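Local coordinates for DNA polymerase III, beta subunit (Thermotoga maritima, PDB 1VPK), which probably tethers DNA polymerase and other proteins to DNA for processive synthesis, forming a ring-shaped head-to-tail homodimer around the duplex, at residues A[346-351]-A[359-364]; A[265-270]-A[319-324]; A[129-134]-A[231-236]; A[135-140]-A[227-232]. All blocks are in the same frame, centred on the assembly; numbering follows the deposited sequence.

Contact 1 of 4, residues A[346-351]-A[359-364]; sequences EIEMNF and QINPLD
Glu-348 and Asn-361 exchange a pair of backbone hydrogen bonds, with Glu-348 N 2.8 Å from Asn-361 O. Asn-350 and Gln-359 form a second such pair, and past the end of strand 359-362 Leu-363 N donates to Glu-346 O. Between the pairs, Ile-360 CA approaches Glu-348 O in a CA-H...O contact of 3.3 Å. The strands, 159° apart in direction, are the two arms of a beta hairpin in the C-terminal domain, where strand 265-270 flanks 346-351. Polar side chains of Glu-348, Asn-350, Gln-359 and Asn-361 share one face. A chi1 of 49° swings Asn-361 CG toward strand 346-351; its ND2 donates to Pro-362 O at 3.1 Å and weakly to Glu-348 OE1 at 3.5 Å. Its OD1 accepts from Gln-359 NE2 at 3.1 Å, the donor standing above the amide carbonyl plane. Asn-350 ND2 reaches Glu-348 OE1 on its anti side at 3.3 Å, and Lys-266 NZ forms a salt bridge with Glu-348 OE1 and a hydrogen bond with Asn-350 OD1. A leucine in place of Asn-361 would probably leave Gln-359 NE2 and Pro-362 O without their side-chain mates. Apolar contacts occupy the other face: Ile-360 CG2 meets Ile-347 CD1 at 3.9 Å, and Ile-360 CD1 lies 4.0 Å from Met-349 CE, their side chains running alongside. Helix 332-341 packs on Ile-360 through Ile-335 and Val-338.

Contact 2 of 4, residues A[265-270]-A[319-324]; sequences TKVVVS and VQKEGE
Thr-265 to Val-268 pair with Gln-320 to Gly-323 as antiparallel strands at one end of a sheet that strands of the C-terminal and central domains build together, 320-323 being an outermost strand within this chain. Lys-266 and Glu-322 bond in both directions through their backbones, as do Val-268 and Gln-320; Val-268 N lies 2.6 Å from Gln-320 O on a nearly straight bond (175°). Past the end of strand 320-323, Glu-324 O accepts from Thr-265 OG1 at 2.6 Å, chi1 of -53° turning the hydroxyl to it. Gly-323, with phi 92°, faces Thr-265, where a side chain would press on Thr-265 CA. Along its other margin strand 265-270 bonds to 346-351 through Thr-265, Val-267 and Val-269. The two faces differ. On the more polar one, Lys-266 and Glu-322 run side by side, with Lys-266 CE 3.4 Å from Glu-322 OE1, but Lys-266 NZ is 4.8 Å from that oxygen and is instead held by Glu-348 and Asn-350. On the face of Val-267 and Lys-321, Val-267 CG1 packs on Val-319 CB at 3.8 Å, and Val-319 CG1 also meets Val-269 CG2 at 3.9 Å. Ile-296 of strand 292-296 touches Thr-265, Val-267 and Lys-321 there. The Lys-321 chain runs forward along its own strand: NZ donates to Gly-323 O at 2.8 Å and forms salt bridges with Glu-298 and Asp-325.

Contact 3 of 4, residues A[129-134]-A[231-236]; sequences EITPAE and GRRVSL
The loop leading from strand 115-120 to strand 137-142 is pinned to strand 233-236 by Arg-233 and Ser-235, which meet Thr-131 and Ala-133. Arg-233 NH2 donates to Thr-131 OG1 at 2.9 Å, the hydroxyl lying at the edge of the guanidinium and in its plane; chi1 of 72° turns the hydroxyl of Thr-131, not its methyl, to NH2. Thr-131 O sits over one face of the same group. A water extends the grip: it accepts from Arg-233 NH1 at 2.7 Å, again in the guanidinium plane, and from Thr-131 N at 2.8 Å. Further along, Ala-133 N donates to Ser-235 OG at 2.8 Å in a practically straight bond (177°), and the methyl CB of Ala-133 rests 3.6 Å from Arg-233 O. Pro-132 CB closes on the same hydroxyl oxygen of Ser-235 at 3.6 Å. Val-244 of strand 241-246 touches Ile-130, Arg-233 and Ser-235, so the loop lies against two adjacent strands. Irregular in backbone and fastened mainly by side chains, the arrangement is that of a connecting segment between the N-terminal and central domains, laid against the sheet it is about to enter.

Contact 4 of 4, residues A[135-140]-A[227-232]; sequences SGITFE and VRYDGR
Ser-135 enters the contact through its carbonyl, which approaches Asp-230 CB at 3.6 Å. At Gly-136 the CA faces Tyr-229 O in a CA-H...O contact of 3.3 Å, and a side chain there would run into that oxygen. Regular antiparallel pairing begins with Ile-137, whose N and O both bond the backbone of Tyr-229, Ile-137 N lying 2.8 Å from Tyr-229 O. Thr-138 turns to the other face beside Arg-228, its CB 4.1 Å from Arg-228 CG. Its OG1 hydrogen-bonds a water at 2.8 Å, and that water accepts from Arg-228 NH1 at 3.2 Å at the edge of the guanidinium, in plane. The same arginine reaches back to Ala-133 O through NH2. Phe-139 bonds Val-227 in both directions through the backbone. Chi1 of 60° turns its CG toward strand 227-229, and the ring lies alongside Val-227, with CB of that valine 3.9 Å from the ring centroid over one face, a CH-pi contact offset toward the rim; Phe-139 CZ comes within 3.5 Å of Val-227 CB. An alanine in place of Phe-139 has no ring to set over Val-227 and would probably open a gap beside that valine. Past the strand, Asp-230 OD1 accepts from Arg-232 N in an Asx turn, while OD2 takes Glu-134 N. Within this chain strand 137-142 is an outermost strand of its sheet; 224-229 lies between it and 233-237, whose Val-234 and Leu-236 touch Val-227, while Ile-195 and Asn-197 meet Phe-139 and strand 201-206 borders Ile-137 and Tyr-229.

How the contacts relate
From the N terminus, the chain first opens contact 3 at 129-134 and then, without a break, contact 4 at 135-140. Contact 4 closes at 227-232 and contact 3 at 231-236, so the span of contact 4 lies within that of contact 3, the two sharing Gly-231 and Arg-232. Together they seat the connecting loop and strand 137-142 on the hairpin of 224-229 and 233-237. Contact 2 then closes a loop from 265-270 to 319-324, and contact 1 follows in series as a short hairpin. These two share a sheet, strands 265-270 and 346-351 being neighbours; contacts 1 and 3 lie about 38 Å apart, centre to centre.

Contact 1 of 4, residues A[346-351]-A[359-364]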
loop_
_atom_site.group_PDB
_atom_site.type_symbol
_atom_site.label_atom_id
_atom_site.label_comp_id
_atom_site.label_asym_id
_atom_site.label_seq_id
_atom_site.Cartn_x
_atom_site.Cartn_y
_atom_site.Cartn_z
ATOM N N GLU A 346 27.551 -6.978 2.120
ATOM C CA GLU A 346 27.996 -8.063 1.272
ATOM C C GLU A 346 27.405 -9.379 1.734
ATOM O O GLU A 346 27.224 -9.617 2.921
ATOM C CB GLU A 346 29.530 -8.181 1.296
ATOM C CG GLU A 346 30.261 -6.985 0.703
ATOM C CD GLU A 346 30.204 -6.918 -0.793
ATOM O OE1 GLU A 346 30.280 -7.973 -1.441
ATOM O OE2 GLU A 346 30.117 -5.807 -1.347
ATOM N N ILE A 347 27.138 -10.240 0.776
ATOM C CA ILE A 347 26.625 -11.577 1.038
ATOM C C ILE A 347 27.475 -12.603 0.267
ATOM O O ILE A 347 28.192 -12.245 -0.699
ATOM C CB ILE A 347 25.116 -11.714 0.647
ATOM C CG1 ILE A 347 24.888 -11.561 -0.860
ATOM C CG2 ILE A 347 24.275 -10.665 1.367
ATOM C CD1 ILE A 347 24.472 -12.805 -1.540
ATOM N N GLU A 348 27.396 -13.859 0.707
ATOM C CA GLU A 348 27.926 -14.960 -0.070
ATOM C C GLU A 348 26.844 -15.861 -0.591
ATOM O O GLU A 348 25.834 -16.100 0.071
ATOM C CB GLU A 348 28.834 -15.892 0.735
ATOM C CG GLU A 348 29.805 -15.298 1.592
ATOM C CD GLU A 348 30.818 -16.343 2.012
ATOM O OE1 GLU A 348 30.469 -17.555 2.156
ATOM O OE2 GLU A 348 31.970 -15.948 2.155
ATOM N N MET A 349 27.067 -16.336 -1.802
ATOM C CA MET A 349 26.268 -17.365 -2.426
ATOM C C MET A 349 27.172 -18.556 -2.684
ATOM O O MET A 349 28.180 -18.403 -3.347
ATOM C CB MET A 349 25.737 -16.887 -3.736
ATOM C CG MET A 349 24.856 -15.655 -3.644
ATOM S SD MET A 349 24.062 -15.315 -5.199
ATOM C CE MET A 349 22.676 -16.361 -5.318
ATOM N N ASN A 350 26.769 -19.737 -2.200
ATOM C CA ASN A 350 27.585 -20.951 -2.198
ATOM C C ASN A 350 26.819 -22.040 -2.950
ATOM O O ASN A 350 25.652 -22.297 -2.629
ATOM C CB ASN A 350 27.844 -21.408 -0.767
ATOM C CG ASN A 350 28.790 -20.464 0.011
ATOM O OD1 ASN A 350 29.980 -20.513 -0.184
ATOM N ND2 ASN A 350 28.244 -19.647 0.920
ATOM N N PHE A 351 27.473 -22.680 -3.917
ATOM C CA PHE A 351 26.840 -23.614 -4.831
ATOM C C PHE A 351 27.648 -24.892 -4.929
ATOM O O PHE A 351 28.882 -24.894 -4.717
ATOM C CB PHE A 351 26.776 -23.041 -6.242
ATOM C CG PHE A 351 26.196 -21.641 -6.353
ATOM C CD1 PHE A 351 27.002 -20.551 -6.242
ATOM C CD2 PHE A 351 24.850 -21.435 -6.620
ATOM C CE1 PHE A 351 26.511 -19.263 -6.378
ATOM C CE2 PHE A 351 24.352 -20.131 -6.782
ATOM C CZ PHE A 351 25.206 -19.054 -6.649
ATOM N N GLN A 359 23.318 -22.079 -0.771
ATOM C CA GLN A 359 23.346 -21.440 0.528
ATOM C C GLN A 359 23.716 -19.980 0.364
ATOM O O GLN A 359 24.727 -19.652 -0.253
ATOM C CB GLN A 359 24.311 -22.128 1.499
ATOM C CG GLN A 359 24.326 -21.454 2.857
ATOM C CD GLN A 359 25.202 -22.137 3.867
ATOM O OE1 GLN A 359 24.999 -23.285 4.166
ATOM N NE2 GLN A 359 26.194 -21.424 4.381
ATOM N N ILE A 360 22.875 -19.104 0.896
ATOM C CA ILE A 360 23.157 -17.699 1.001
ATOM C C ILE A 360 23.349 -17.274 2.471
ATOM O O ILE A 360 22.533 -17.596 3.394
ATOM C CB ILE A 360 22.059 -16.861 0.346
ATOM C CG1 ILE A 360 21.926 -17.232 -1.139
ATOM C CG2 ILE A 360 22.382 -15.375 0.505
ATOM C CD1 ILE A 360 20.714 -16.672 -1.796
ATOM N N ASN A 361 24.429 -16.539 2.703
ATOM C CA ASN A 361 24.662 -16.018 4.039
ATOM C C ASN A 361 25.269 -14.629 4.030
ATOM O O ASN A 361 25.874 -14.237 3.058
ATOM C CB ASN A 361 25.533 -17.010 4.826
ATOM C CG ASN A 361 26.731 -17.443 4.087
ATOM O OD1 ASN A 361 26.722 -18.499 3.420
ATOM N ND2 ASN A 361 27.822 -16.688 4.249
ATOM N N PRO A 362 25.138 -13.898 5.141
ATOM C CA PRO A 362 25.878 -12.643 5.273
ATOM C C PRO A 362 27.357 -12.935 5.331
ATOM O O PRO A 362 27.737 -13.985 5.832
ATOM C CB PRO A 362 25.429 -12.074 6.600
ATOM C CG PRO A 362 24.659 -13.051 7.225
ATOM C CD PRO A 362 24.399 -14.225 6.351
ATOM N N LEU A 363 28.180 -12.008 4.827
ATOM C CA LEU A 363 29.608 -12.198 4.809
ATOM C C LEU A 363 30.124 -12.064 6.203
ATOM O O LEU A 363 29.931 -11.057 6.851
ATOM C CB LEU A 363 30.295 -11.174 3.886
ATOM C CG LEU A 363 31.816 -11.181 3.795
ATOM C CD1 LEU A 363 32.252 -12.528 3.143
ATOM C CD2 LEU A 363 32.342 -10.013 3.016
ATOM N N ASP A 364 30.833 -13.094 6.638
ATOM C CA ASP A 364 31.579 -13.108 7.897
ATOM C C ASP A 364 30.727 -12.964 9.161
ATOM O O ASP A 364 31.178 -12.449 10.170
ATOM C CB ASP A 364 32.681 -12.064 7.874
ATOM C CG ASP A 364 33.824 -12.437 6.949
ATOM O OD1 ASP A 364 34.089 -13.642 6.739
ATOM O OD2 ASP A 364 34.447 -11.506 6.424
#

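Contact 2 of 4, residues A[265-270]-A[319-324]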
loop_
_atom_site.group_PDB
_atom_site.type_symbol
_atom_site.label_atom_id
_atom_site.label_comp_id
_atom_site.label_asym_id
_atom_site.label_seq_id
_atom_site.Cartn_x
_atom_site.Cartn_y
_atom_site.Cartn_z
ATOM N N THR A 265 31.582 -23.730 -5.834
ATOM C CA THR A 265 31.584 -22.346 -6.274
ATOM C C THR A 265 31.108 -21.434 -5.119
ATOM O O THR A 265 30.110 -21.715 -4.463
ATOM C CB THR A 265 30.655 -22.178 -7.485
ATOM O OG1 THR A 265 31.003 -23.137 -8.500
ATOM C CG2 THR A 265 30.758 -20.798 -8.046
ATOM N N LYS A 266 31.858 -20.365 -4.866
ATOM C CA LYS A 266 31.455 -19.334 -3.915
ATOM C C LYS A 266 31.521 -17.964 -4.581
ATOM O O LYS A 266 32.500 -17.645 -5.204
ATOM C CB LYS A 266 32.423 -19.345 -2.733
ATOM C CG LYS A 266 32.047 -18.358 -1.635
ATOM C CD LYS A 266 33.180 -18.169 -0.651
ATOM C CE LYS A 266 33.502 -19.457 0.099
ATOM N NZ LYS A 266 32.397 -19.720 1.045
ATOM N N VAL A 267 30.476 -17.170 -4.425
ATOM C CA VAL A 267 30.401 -15.841 -4.988
ATOM C C VAL A 267 30.183 -14.837 -3.845
ATOM O O VAL A 267 29.325 -15.035 -2.984
ATOM C CB VAL A 267 29.233 -15.779 -5.957
ATOM C CG1 VAL A 267 28.923 -14.420 -6.330
ATOM C CG2 VAL A 267 29.533 -16.573 -7.221
ATOM N N VAL A 268 31.024 -13.815 -3.788
ATOM C CA VAL A 268 30.806 -12.705 -2.867
ATOM C C VAL A 268 30.344 -11.543 -3.707
ATOM O O VAL A 268 30.956 -11.201 -4.717
ATOM C CB VAL A 268 32.070 -12.380 -2.046
ATOM C CG1 VAL A 268 31.852 -11.161 -1.150
ATOM C CG2 VAL A 268 32.466 -13.579 -1.220
ATOM N N VAL A 269 29.255 -10.924 -3.279
ATOM C CA VAL A 269 28.592 -9.912 -4.080
ATOM C C VAL A 269 27.864 -8.953 -3.141
ATOM O O VAL A 269 27.389 -9.362 -2.092
ATOM C CB VAL A 269 27.625 -10.575 -5.105
ATOM C CG1 VAL A 269 26.514 -11.329 -4.427
ATOM C CG2 VAL A 269 27.044 -9.545 -6.090
ATOM N N SER A 270 27.807 -7.678 -3.531
ATOM C CA SER A 270 27.085 -6.640 -2.788
ATOM C C SER A 270 25.588 -6.994 -2.696
ATOM O O SER A 270 24.983 -7.406 -3.670
ATOM C CB SER A 270 27.301 -5.249 -3.441
ATOM O OG SER A 270 26.186 -4.432 -3.175
ATOM N N VAL A 319 31.637 -9.598 -9.295
ATOM C CA VAL A 319 31.579 -10.482 -8.130
ATOM C C VAL A 319 32.999 -10.910 -7.838
ATOM O O VAL A 319 33.845 -10.830 -8.719
ATOM C CB VAL A 319 30.727 -11.752 -8.338
ATOM C CG1 VAL A 319 29.298 -11.428 -8.658
ATOM C CG2 VAL A 319 31.314 -12.684 -9.395
ATOM N N GLN A 320 33.243 -11.324 -6.596
ATOM C CA GLN A 320 34.412 -12.113 -6.291
ATOM C C GLN A 320 33.985 -13.570 -6.203
ATOM O O GLN A 320 33.060 -13.901 -5.444
ATOM C CB GLN A 320 35.028 -11.624 -5.000
ATOM C CG GLN A 320 35.584 -10.191 -5.098
ATOM C CD GLN A 320 36.789 -10.062 -5.972
ATOM O OE1 GLN A 320 37.710 -10.889 -5.948
ATOM N NE2 GLN A 320 36.808 -9.006 -6.778
ATOM N N LYS A 321 34.602 -14.430 -7.019
ATOM C CA LYS A 321 34.210 -15.836 -7.156
ATOM C C LYS A 321 35.418 -16.807 -6.969
ATOM O O LYS A 321 36.458 -16.621 -7.565
ATOM C CB LYS A 321 33.589 -16.023 -8.539
ATOM C CG LYS A 321 33.137 -17.444 -8.888
ATOM C CD LYS A 321 34.288 -18.279 -9.468
ATOM C CE LYS A 321 33.990 -18.884 -10.814
ATOM N NZ LYS A 321 35.281 -19.432 -11.377
ATOM N N GLU A 322 35.241 -17.812 -6.118
ATOM C CA GLU A 322 36.185 -18.918 -5.911
ATOM C C GLU A 322 35.562 -20.190 -6.510
ATOM O O GLU A 322 34.383 -20.390 -6.401
ATOM C CB GLU A 322 36.310 -19.233 -4.412
ATOM C CG GLU A 322 36.941 -18.180 -3.567
ATOM C CD GLU A 322 37.294 -18.651 -2.170
ATOM O OE1 GLU A 322 36.474 -19.305 -1.491
ATOM O OE2 GLU A 322 38.390 -18.326 -1.739
ATOM N N GLY A 323 36.372 -21.070 -7.078
ATOM C CA GLY A 323 35.919 -22.377 -7.513
ATOM C C GLY A 323 35.480 -22.394 -8.942
ATOM O O GLY A 323 35.968 -21.670 -9.756
ATOM N N GLU A 324 34.514 -23.244 -9.233
ATOM C CA GLU A 324 34.109 -23.554 -10.591
ATOM C C GLU A 324 33.112 -22.547 -11.203
ATOM O O GLU A 324 32.225 -22.054 -10.513
ATOM C CB GLU A 324 33.440 -24.936 -10.554
ATOM C CG GLU A 324 34.392 -26.074 -10.291
ATOM C CD GLU A 324 35.305 -26.258 -11.481
ATOM O OE1 GLU A 324 34.817 -26.776 -12.528
ATOM O OE2 GLU A 324 36.500 -25.857 -11.400
#

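Contact 3 of 4, residues A[129-134]-A[231-236]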
loop_
_atom_site.group_PDB
_atom_site.type_symbol
_atom_site.label_atom_id
_atom_site.label_comp_id
_atom_site.label_asym_id
_atom_site.label_seq_id
_atom_site.Cartn_x
_atom_site.Cartn_y
_atom_site.Cartn_z
ATOM N N GLU A 129 -11.353 -21.054 29.387
ATOM C CA GLU A 129 -10.239 -20.617 30.249
ATOM C C GLU A 129 -8.910 -20.830 29.529
ATOM O O GLU A 129 -8.685 -21.886 28.938
ATOM C CB GLU A 129 -10.221 -21.411 31.577
ATOM C CG GLU A 129 -11.273 -20.969 32.585
ATOM C CD GLU A 129 -11.052 -19.527 33.073
ATOM O OE1 GLU A 129 -9.931 -18.990 32.878
ATOM O OE2 GLU A 129 -11.993 -18.936 33.649
ATOM N N ILE A 130 -8.033 -19.825 29.570
ATOM C CA ILE A 130 -6.716 -19.937 28.957
ATOM C C ILE A 130 -5.713 -20.228 30.079
ATOM O O ILE A 130 -5.550 -19.426 31.008
ATOM C CB ILE A 130 -6.360 -18.678 28.207
ATOM C CG1 ILE A 130 -7.390 -18.464 27.069
ATOM C CG2 ILE A 130 -4.896 -18.753 27.692
ATOM C CD1 ILE A 130 -7.186 -17.185 26.385
ATOM N N THR A 131 -5.073 -21.382 30.016
ATOM C CA THR A 131 -4.123 -21.753 31.067
ATOM C C THR A 131 -2.728 -22.063 30.521
ATOM O O THR A 131 -2.576 -22.515 29.375
ATOM C CB THR A 131 -4.592 -22.944 31.907
ATOM O OG1 THR A 131 -4.503 -24.142 31.131
ATOM C CG2 THR A 131 -6.035 -22.744 32.413
ATOM N N PRO A 132 -1.702 -21.783 31.351
ATOM C CA PRO A 132 -0.335 -21.894 30.872
ATOM C C PRO A 132 0.132 -23.336 30.755
ATOM O O PRO A 132 -0.513 -24.257 31.244
ATOM C CB PRO A 132 0.479 -21.138 31.946
ATOM C CG PRO A 132 -0.506 -20.481 32.850
ATOM C CD PRO A 132 -1.746 -21.288 32.747
ATOM N N ALA A 133 1.283 -23.497 30.115
ATOM C CA ALA A 133 1.941 -24.786 30.040
ATOM C C ALA A 133 2.294 -25.235 31.461
ATOM O O ALA A 133 2.432 -24.429 32.372
ATOM C CB ALA A 133 3.145 -24.686 29.215
ATOM N N GLU A 134 2.463 -26.534 31.616
ATOM C CA GLU A 134 2.850 -27.139 32.871
ATOM C C GLU A 134 4.345 -27.006 32.998
ATOM O O GLU A 134 4.997 -26.420 32.126
ATOM C CB GLU A 134 2.489 -28.627 32.868
ATOM C CG GLU A 134 1.047 -28.901 32.518
ATOM C CD GLU A 134 0.159 -28.872 33.707
ATOM O OE1 GLU A 134 0.043 -29.941 34.325
ATOM O OE2 GLU A 134 -0.428 -27.808 34.019
ATOM N N GLY A 231 5.944 -30.376 26.653
ATOM C CA GLY A 231 5.724 -31.560 25.813
ATOM C C GLY A 231 4.503 -31.410 24.928
ATOM O O GLY A 231 4.379 -32.090 23.926
ATOM N N ARG A 232 3.568 -30.542 25.315
ATOM C CA ARG A 232 2.346 -30.346 24.537
ATOM C C ARG A 232 2.080 -28.908 24.205
ATOM O O ARG A 232 1.524 -28.633 23.155
ATOM C CB ARG A 232 1.115 -30.926 25.264
ATOM C CG ARG A 232 1.187 -32.426 25.478
ATOM C CD ARG A 232 1.302 -32.801 26.972
ATOM N N ARG A 233 2.455 -28.004 25.117
ATOM C CA ARG A 233 2.253 -26.595 24.954
ATOM C C ARG A 233 3.477 -25.792 25.323
ATOM O O ARG A 233 4.277 -26.213 26.161
ATOM C CB ARG A 233 1.099 -26.163 25.860
ATOM C CG ARG A 233 -0.187 -26.873 25.530
ATOM C CD ARG A 233 -1.341 -25.981 25.802
ATOM N NE ARG A 233 -1.585 -25.875 27.226
ATOM C CZ ARG A 233 -2.539 -25.105 27.756
ATOM N NH1 ARG A 233 -3.324 -24.338 26.987
ATOM N NH2 ARG A 233 -2.694 -25.083 29.076
ATOM N N VAL A 234 3.592 -24.628 24.710
ATOM C CA VAL A 234 4.646 -23.662 24.986
ATOM C C VAL A 234 3.945 -22.368 25.470
ATOM O O VAL A 234 3.044 -21.841 24.782
ATOM C CB VAL A 234 5.437 -23.369 23.712
ATOM C CG1 VAL A 234 6.523 -22.270 23.927
ATOM C CG2 VAL A 234 6.083 -24.637 23.194
ATOM N N SER A 235 4.366 -21.880 26.637
ATOM C CA SER A 235 3.984 -20.588 27.150
ATOM C C SER A 235 5.118 -19.636 26.857
ATOM O O SER A 235 6.280 -19.972 27.077
ATOM C CB SER A 235 3.736 -20.624 28.663
ATOM O OG SER A 235 2.501 -21.278 28.984
ATOM N N LEU A 236 4.762 -18.459 26.371
ATOM C CA LEU A 236 5.639 -17.327 26.241
ATOM C C LEU A 236 5.035 -16.233 27.122
ATOM O O LEU A 236 3.909 -15.780 26.869
ATOM C CB LEU A 236 5.668 -16.872 24.792
ATOM C CG LEU A 236 6.761 -15.899 24.377
ATOM C CD1 LEU A 236 7.815 -16.653 23.559
ATOM C CD2 LEU A 236 6.188 -14.793 23.544
HETATM O O HOH W 1 -5.592 -23.074 27.849
#

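Contact 4 of 4, residues A[135-140]-A[227-232]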
loop_
_atom_site.group_PDB
_atom_site.type_symbol
_atom_site.label_atom_id
_atom_site.label_comp_id
_atom_site.label_asym_id
_atom_site.label_seq_id
_atom_site.Cartn_x
_atom_site.Cartn_y
_atom_site.Cartn_z
ATOM N N SER A 135 4.883 -27.561 34.089
ATOM C CA SER A 135 6.323 -27.648 34.279
ATOM C C SER A 135 6.938 -28.432 33.150
ATOM O O SER A 135 6.358 -29.408 32.667
ATOM C CB SER A 135 6.646 -28.370 35.575
ATOM O OG SER A 135 6.075 -29.657 35.519
ATOM N N GLY A 136 8.127 -28.019 32.747
ATOM C CA GLY A 136 8.847 -28.745 31.723
ATOM C C GLY A 136 10.222 -28.179 31.544
ATOM O O GLY A 136 11.038 -28.267 32.432
ATOM N N ILE A 137 10.487 -27.627 30.380
ATOM C CA ILE A 137 11.780 -27.031 30.038
ATOM C C ILE A 137 11.507 -25.532 29.997
ATOM O O ILE A 137 10.479 -25.110 29.467
ATOM C CB ILE A 137 12.230 -27.621 28.675
ATOM C CG1 ILE A 137 12.918 -28.955 28.917
ATOM C CG2 ILE A 137 13.100 -26.668 27.853
ATOM C CD1 ILE A 137 12.269 -30.115 28.163
ATOM N N THR A 138 12.365 -24.744 30.624
ATOM C CA THR A 138 12.188 -23.298 30.659
ATOM C C THR A 138 13.500 -22.524 30.460
ATOM O O THR A 138 14.605 -23.011 30.816
ATOM C CB THR A 138 11.425 -22.837 31.953
ATOM O OG1 THR A 138 11.115 -21.451 31.857
ATOM C CG2 THR A 138 12.218 -23.059 33.175
ATOM N N PHE A 139 13.384 -21.356 29.830
ATOM C CA PHE A 139 14.511 -20.436 29.686
ATOM C C PHE A 139 14.050 -18.999 29.532
ATOM O O PHE A 139 12.923 -18.734 29.140
ATOM C CB PHE A 139 15.425 -20.855 28.522
ATOM C CG PHE A 139 14.731 -20.881 27.196
ATOM C CD1 PHE A 139 14.051 -22.014 26.782
ATOM C CD2 PHE A 139 14.754 -19.756 26.355
ATOM C CE1 PHE A 139 13.380 -22.034 25.561
ATOM C CE2 PHE A 139 14.072 -19.766 25.124
ATOM C CZ PHE A 139 13.393 -20.906 24.733
ATOM N N GLU A 140 14.910 -18.073 29.899
ATOM C CA GLU A 140 14.684 -16.667 29.611
ATOM C C GLU A 140 15.456 -16.288 28.348
ATOM O O GLU A 140 16.536 -16.818 28.114
ATOM C CB GLU A 140 15.145 -15.795 30.788
ATOM C CG GLU A 140 14.085 -15.670 31.890
ATOM C CD GLU A 140 14.291 -14.459 32.794
ATOM O OE1 GLU A 140 15.455 -14.101 33.122
ATOM O OE2 GLU A 140 13.270 -13.872 33.207
ATOM N N VAL A 227 10.091 -18.514 28.292
ATOM C CA VAL A 227 9.510 -19.562 27.448
ATOM C C VAL A 227 9.502 -20.835 28.249
ATOM O O VAL A 227 10.498 -21.158 28.849
ATOM C CB VAL A 227 10.365 -19.803 26.211
ATOM C CG1 VAL A 227 9.852 -21.011 25.401
ATOM C CG2 VAL A 227 10.426 -18.492 25.351
ATOM N N ARG A 228 8.397 -21.549 28.248
ATOM C CA ARG A 228 8.291 -22.866 28.909
ATOM C C ARG A 228 7.598 -23.870 28.001
ATOM O O ARG A 228 6.557 -23.565 27.377
ATOM C CB ARG A 228 7.520 -22.784 30.227
ATOM C CG ARG A 228 7.605 -24.083 31.084
ATOM C CD ARG A 228 7.018 -23.872 32.498
ATOM N NE ARG A 228 5.626 -23.434 32.436
ATOM C CZ ARG A 228 5.200 -22.169 32.532
ATOM N NH1 ARG A 228 6.053 -21.154 32.679
ATOM N NH2 ARG A 228 3.893 -21.903 32.433
ATOM N N TYR A 229 8.161 -25.063 27.935
ATOM C CA TYR A 229 7.646 -26.109 27.092
ATOM C C TYR A 229 7.365 -27.327 27.939
ATOM O O TYR A 229 8.258 -27.787 28.671
ATOM C CB TYR A 229 8.684 -26.423 26.017
ATOM C CG TYR A 229 8.420 -27.665 25.171
ATOM C CD1 TYR A 229 7.272 -27.793 24.456
ATOM C CD2 TYR A 229 9.374 -28.692 25.065
ATOM C CE1 TYR A 229 7.013 -28.923 23.676
ATOM C CE2 TYR A 229 9.130 -29.838 24.252
ATOM C CZ TYR A 229 7.938 -29.920 23.557
ATOM O OH TYR A 229 7.618 -31.007 22.758
ATOM N N ASP A 230 6.144 -27.865 27.848
ATOM C CA ASP A 230 5.772 -29.040 28.683
ATOM C C ASP A 230 5.563 -30.347 27.921
ATOM O O ASP A 230 5.100 -31.331 28.495
ATOM C CB ASP A 230 4.560 -28.738 29.600
ATOM C CG ASP A 230 3.268 -28.489 28.839
ATOM O OD1 ASP A 230 3.196 -28.788 27.621
ATOM O OD2 ASP A 230 2.325 -27.945 29.474
ATOM N N GLY A 231 5.944 -30.376 26.653
ATOM C CA GLY A 231 5.724 -31.560 25.813
ATOM C C GLY A 231 4.503 -31.410 24.928
ATOM O O GLY A 231 4.379 -32.090 23.926
ATOM N N ARG A 232 3.568 -30.542 25.315
ATOM C CA ARG A 232 2.346 -30.346 24.537
ATOM C C ARG A 232 2.080 -28.908 24.205
ATOM O O ARG A 232 1.524 -28.633 23.155
ATOM C CB ARG A 232 1.115 -30.926 25.264
ATOM C CG ARG A 232 1.187 -32.426 25.478
ATOM C CD ARG A 232 1.302 -32.801 26.972
HETATM O O HOH W 2 9.058 -20.905 33.618
#